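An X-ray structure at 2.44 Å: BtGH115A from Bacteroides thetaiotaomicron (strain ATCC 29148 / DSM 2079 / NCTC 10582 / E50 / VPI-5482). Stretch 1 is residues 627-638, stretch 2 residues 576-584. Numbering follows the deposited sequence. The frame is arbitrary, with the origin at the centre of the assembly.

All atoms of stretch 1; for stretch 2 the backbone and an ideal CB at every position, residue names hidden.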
# COMPACT_ATOMS: atom_id res chain seq x y z
N ARG A 627 -3.29 -23.47 16.54
CA ARG A 627 -4.48 -23.76 17.37
C ARG A 627 -4.16 -23.16 18.71
O ARG A 627 -3.00 -23.10 19.11
CB ARG A 627 -4.75 -25.23 17.58
CG ARG A 627 -5.37 -25.94 16.42
CD ARG A 627 -5.29 -27.46 16.64
NE ARG A 627 -5.80 -28.14 15.45
CZ ARG A 627 -5.06 -28.62 14.45
NH1 ARG A 627 -3.71 -28.53 14.45
NH2 ARG A 627 -5.67 -29.17 13.41
N VAL A 628 -5.20 -22.73 19.41
CA VAL A 628 -5.02 -22.06 20.68
C VAL A 628 -4.77 -23.05 21.83
O VAL A 628 -5.52 -24.03 22.02
CB VAL A 628 -6.21 -21.13 20.98
CG1 VAL A 628 -6.06 -20.48 22.34
CG2 VAL A 628 -6.31 -20.04 19.93
N GLU A 629 -3.72 -22.78 22.60
CA GLU A 629 -3.45 -23.47 23.88
C GLU A 629 -4.64 -23.35 24.86
O GLU A 629 -5.05 -22.26 25.27
CB GLU A 629 -2.16 -22.90 24.51
CG GLU A 629 -1.50 -23.76 25.59
CD GLU A 629 -0.40 -23.02 26.36
OE1 GLU A 629 -0.34 -21.76 26.32
OE2 GLU A 629 0.42 -23.72 27.02
N ARG A 630 -5.20 -24.50 25.21
CA ARG A 630 -6.29 -24.60 26.19
C ARG A 630 -5.80 -24.42 27.64
O ARG A 630 -4.86 -25.09 28.09
CB ARG A 630 -6.99 -25.94 26.03
CG ARG A 630 -7.50 -26.22 24.61
CD ARG A 630 -8.54 -27.31 24.64
NE ARG A 630 -8.96 -27.72 23.31
CZ ARG A 630 -9.93 -28.60 23.06
NH1 ARG A 630 -10.62 -29.18 24.07
NH2 ARG A 630 -10.22 -28.89 21.80
N LYS A 631 -6.44 -23.50 28.35
CA LYS A 631 -6.08 -23.13 29.72
C LYS A 631 -7.24 -22.33 30.26
O LYS A 631 -7.97 -21.73 29.49
CB LYS A 631 -4.70 -22.40 29.77
CG LYS A 631 -4.61 -20.99 30.35
CD LYS A 631 -4.30 -19.98 29.25
CE LYS A 631 -3.75 -18.67 29.81
NZ LYS A 631 -2.79 -18.06 28.84
N ALA A 632 -7.43 -22.37 31.57
CA ALA A 632 -8.54 -21.66 32.21
C ALA A 632 -8.07 -20.29 32.65
O ALA A 632 -6.98 -20.15 33.19
CB ALA A 632 -9.12 -22.46 33.39
N ALA A 633 -8.91 -19.30 32.41
CA ALA A 633 -8.65 -17.92 32.78
C ALA A 633 -8.51 -17.84 34.29
O ALA A 633 -9.15 -18.62 35.03
CB ALA A 633 -9.78 -17.03 32.31
N THR A 634 -7.66 -16.91 34.75
CA THR A 634 -7.58 -16.56 36.18
C THR A 634 -8.54 -15.40 36.43
O THR A 634 -9.54 -15.55 37.16
CB THR A 634 -6.16 -16.20 36.65
OG1 THR A 634 -5.19 -16.96 35.92
CG2 THR A 634 -6.00 -16.50 38.15
N ALA A 635 -8.27 -14.26 35.79
CA ALA A 635 -9.10 -13.07 35.91
C ALA A 635 -10.53 -13.26 35.36
O ALA A 635 -10.78 -14.20 34.61
CB ALA A 635 -8.41 -11.91 35.22
N PRO A 636 -11.49 -12.38 35.74
CA PRO A 636 -12.78 -12.35 35.04
C PRO A 636 -12.72 -11.61 33.69
O PRO A 636 -11.66 -11.14 33.31
CB PRO A 636 -13.70 -11.60 36.01
CG PRO A 636 -12.80 -10.77 36.85
CD PRO A 636 -11.48 -11.48 36.92
N MSE A 637 -13.86 -11.51 32.99
CA MSE A 637 -14.04 -10.84 31.70
C MSE A 637 -14.16 -9.39 31.96
O MSE A 637 -14.66 -8.98 33.01
CB MSE A 637 -15.33 -11.21 30.96
CG MSE A 637 -15.48 -12.72 30.79
SE MSE A 637 -16.02 -13.26 28.98
CE MSE A 637 -14.30 -12.85 28.10
N THR A 638 -13.71 -8.58 31.01
CA THR A 638 -14.00 -7.14 31.02
C THR A 638 -15.51 -7.01 31.14
O THR A 638 -16.25 -7.71 30.46
CB THR A 638 -13.46 -6.45 29.75
OG1 THR A 638 -12.03 -6.58 29.74
CG2 THR A 638 -13.85 -4.97 29.69
N UNK A 576 -12.10 -19.02 21.71
CA UNK A 576 -11.02 -19.34 22.63
C UNK A 576 -11.08 -18.48 23.90
O UNK A 576 -10.85 -19.00 25.03
CB UNK A 576 -9.67 -19.15 21.93
N UNK A 577 -11.38 -17.18 23.72
CA UNK A 577 -11.46 -16.26 24.86
C UNK A 577 -12.68 -16.58 25.73
O UNK A 577 -12.58 -16.60 26.97
CB UNK A 577 -11.52 -14.81 24.37
N UNK A 578 -13.82 -16.84 25.08
CA UNK A 578 -15.04 -17.27 25.78
C UNK A 578 -14.84 -18.61 26.47
O UNK A 578 -15.30 -18.77 27.59
CB UNK A 578 -16.21 -17.36 24.80
N UNK A 579 -14.08 -19.52 25.84
CA UNK A 579 -13.75 -20.84 26.38
C UNK A 579 -12.88 -20.83 27.65
O UNK A 579 -13.17 -21.58 28.58
CB UNK A 579 -13.03 -21.65 25.30
N UNK A 580 -11.82 -20.02 27.65
CA UNK A 580 -11.00 -19.75 28.85
C UNK A 580 -11.84 -19.37 30.06
O UNK A 580 -11.49 -19.72 31.18
CB UNK A 580 -10.00 -18.63 28.56
N UNK A 581 -12.91 -18.60 29.83
CA UNK A 581 -13.80 -18.17 30.91
C UNK A 581 -15.05 -19.06 31.07
O UNK A 581 -16.01 -18.65 31.70
CB UNK A 581 -14.23 -16.72 30.66
N UNK A 582 -15.03 -20.28 30.51
CA UNK A 582 -16.04 -21.32 30.80
C UNK A 582 -17.41 -20.86 30.28
O UNK A 582 -18.45 -21.09 30.91
CB UNK A 582 -16.11 -21.61 32.30
N UNK A 583 -17.39 -20.21 29.12
CA UNK A 583 -18.60 -19.64 28.50
C UNK A 583 -18.84 -20.17 27.08
O UNK A 583 -19.78 -19.71 26.39
CB UNK A 583 -18.49 -18.11 28.46
N UNK A 584 -17.98 -21.13 26.68
CA UNK A 584 -17.96 -21.73 25.36
C UNK A 584 -17.12 -22.97 25.32
O UNK A 584 -16.21 -23.13 26.14
CB UNK A 584 -17.45 -20.73 24.32

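Position 576 is helical, and its CA-to-CB bond points toward stretch 1. The ideal CB already lies 3.9 Å from V628 CG1, so a small apolar side chain suits the space best. The residue is A576. Its CB packs against V628 CG1 at 3.9 Å.

Position 577 points away. The ideal CB is still 5.0 Å from M637 CE, so a long, flexible side chain could turn back to the selenomethionine. It is Q577. Its NE2 comes to 3.5 Å from M637 CE, while its amide is hydrogen-bonded elsewhere in the structure.

Position 578 also points away, with nothing of stretch 1 within 5.5 Å of its ideal CB. Stretch 1 imposes little here. L578 reaches back far enough for CD2 to lie 4.4 Å from M637 SE, an apolar contact.

Position 579 points sideways, and its ideal CB has nothing of stretch 1 within 5.5 Å, so the choice stays open. A579 makes no contact.

Position 580 runs alongside K631, A632 and A633. Its backbone O accepts a nearly straight hydrogen bond from A633 N (2.9 Å, 173°), which any residue type could offer. The ideal CB is 3.8 Å from K631 O, and E629 O is a further acceptor in the region. A long side chain with apolar methylenes and a donor at its end would suit; lysine, arginine or glutamine are all plausible. It is R580. CG packs 3.3 Å from K631 O, and CD lies 4.1 Å from K631 CD. NH1 donates to a water at 2.7 Å, which donates in turn to E629 O at 2.8 Å. V628 CG1 sits at the guanidinium edge.

Position 581 has phi/psi of -96/18. Its CB points sideways, 4.2 Å from M637 CG and 4.8 Å from A633 CB. Between these two groups a flat ring fits well; one with a polar edge, such as histidine, would also suit the carbonyl of A635. It is H581. A633 CB lies over one face, 3.5 Å from the ring centroid, and M637 CG over the opposite face at 4.0 Å. NE2 is 3.2 Å from A635 O. ND1 donates to Q577 O at 3.1 Å, which ties the ring to the helix.

Position 582 has positive phi (65/38), so glycine, asparagine or aspartate are natural choices. D582 does not touch stretch 1.

Position 583 points toward stretch 1, with M637 SE 5.5 Å from its ideal CB. A side chain with several methylenes would suit. K583 brings CD to 4.2 Å from M637 SE.

Position 584 is out of reach, so stretch 1 gives no clue. It is E584.

Stretch 2, residues 576-584: AQLARHDKE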
# COMPACT_ATOMS: atom_id res chain seq x y z
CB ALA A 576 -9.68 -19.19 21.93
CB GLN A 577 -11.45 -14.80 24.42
CG GLN A 577 -11.78 -13.81 25.54
CD GLN A 577 -11.32 -12.41 25.26
OE1 GLN A 577 -10.52 -12.16 24.35
NE2 GLN A 577 -11.80 -11.47 26.05
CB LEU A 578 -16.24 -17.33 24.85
CG LEU A 578 -16.71 -16.03 24.19
CD1 LEU A 578 -17.69 -16.40 23.10
CD2 LEU A 578 -17.29 -15.03 25.18
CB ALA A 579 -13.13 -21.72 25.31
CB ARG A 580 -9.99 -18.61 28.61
CG ARG A 580 -8.74 -19.00 27.81
CD ARG A 580 -7.64 -17.95 27.90
NE ARG A 580 -7.97 -16.68 27.23
CZ ARG A 580 -7.80 -16.43 25.93
NH1 ARG A 580 -7.31 -17.37 25.11
NH2 ARG A 580 -8.15 -15.26 25.44
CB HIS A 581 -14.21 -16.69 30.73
CG HIS A 581 -13.09 -15.72 30.88
ND1 HIS A 581 -12.27 -15.36 29.82
CD2 HIS A 581 -12.64 -15.03 31.96
CE1 HIS A 581 -11.36 -14.50 30.25
NE2 HIS A 581 -11.57 -14.28 31.54
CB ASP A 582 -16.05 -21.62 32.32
CG ASP A 582 -16.36 -23.08 32.65
OD1 ASP A 582 -15.53 -23.96 32.31
OD2 ASP A 582 -17.41 -23.33 33.30
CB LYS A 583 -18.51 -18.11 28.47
CG LYS A 583 -18.25 -17.52 29.82
CD LYS A 583 -18.88 -16.17 30.01
CE LYS A 583 -19.46 -16.14 31.42
NZ LYS A 583 -19.25 -14.81 32.04
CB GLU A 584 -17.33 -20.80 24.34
CG GLU A 584 -18.35 -20.06 23.49
CD GLU A 584 -19.10 -20.97 22.53
OE1 GLU A 584 -18.75 -22.18 22.42
OE2 GLU A 584 -20.06 -20.45 21.89
O HOH W 1 -5.77 -19.54 25.52
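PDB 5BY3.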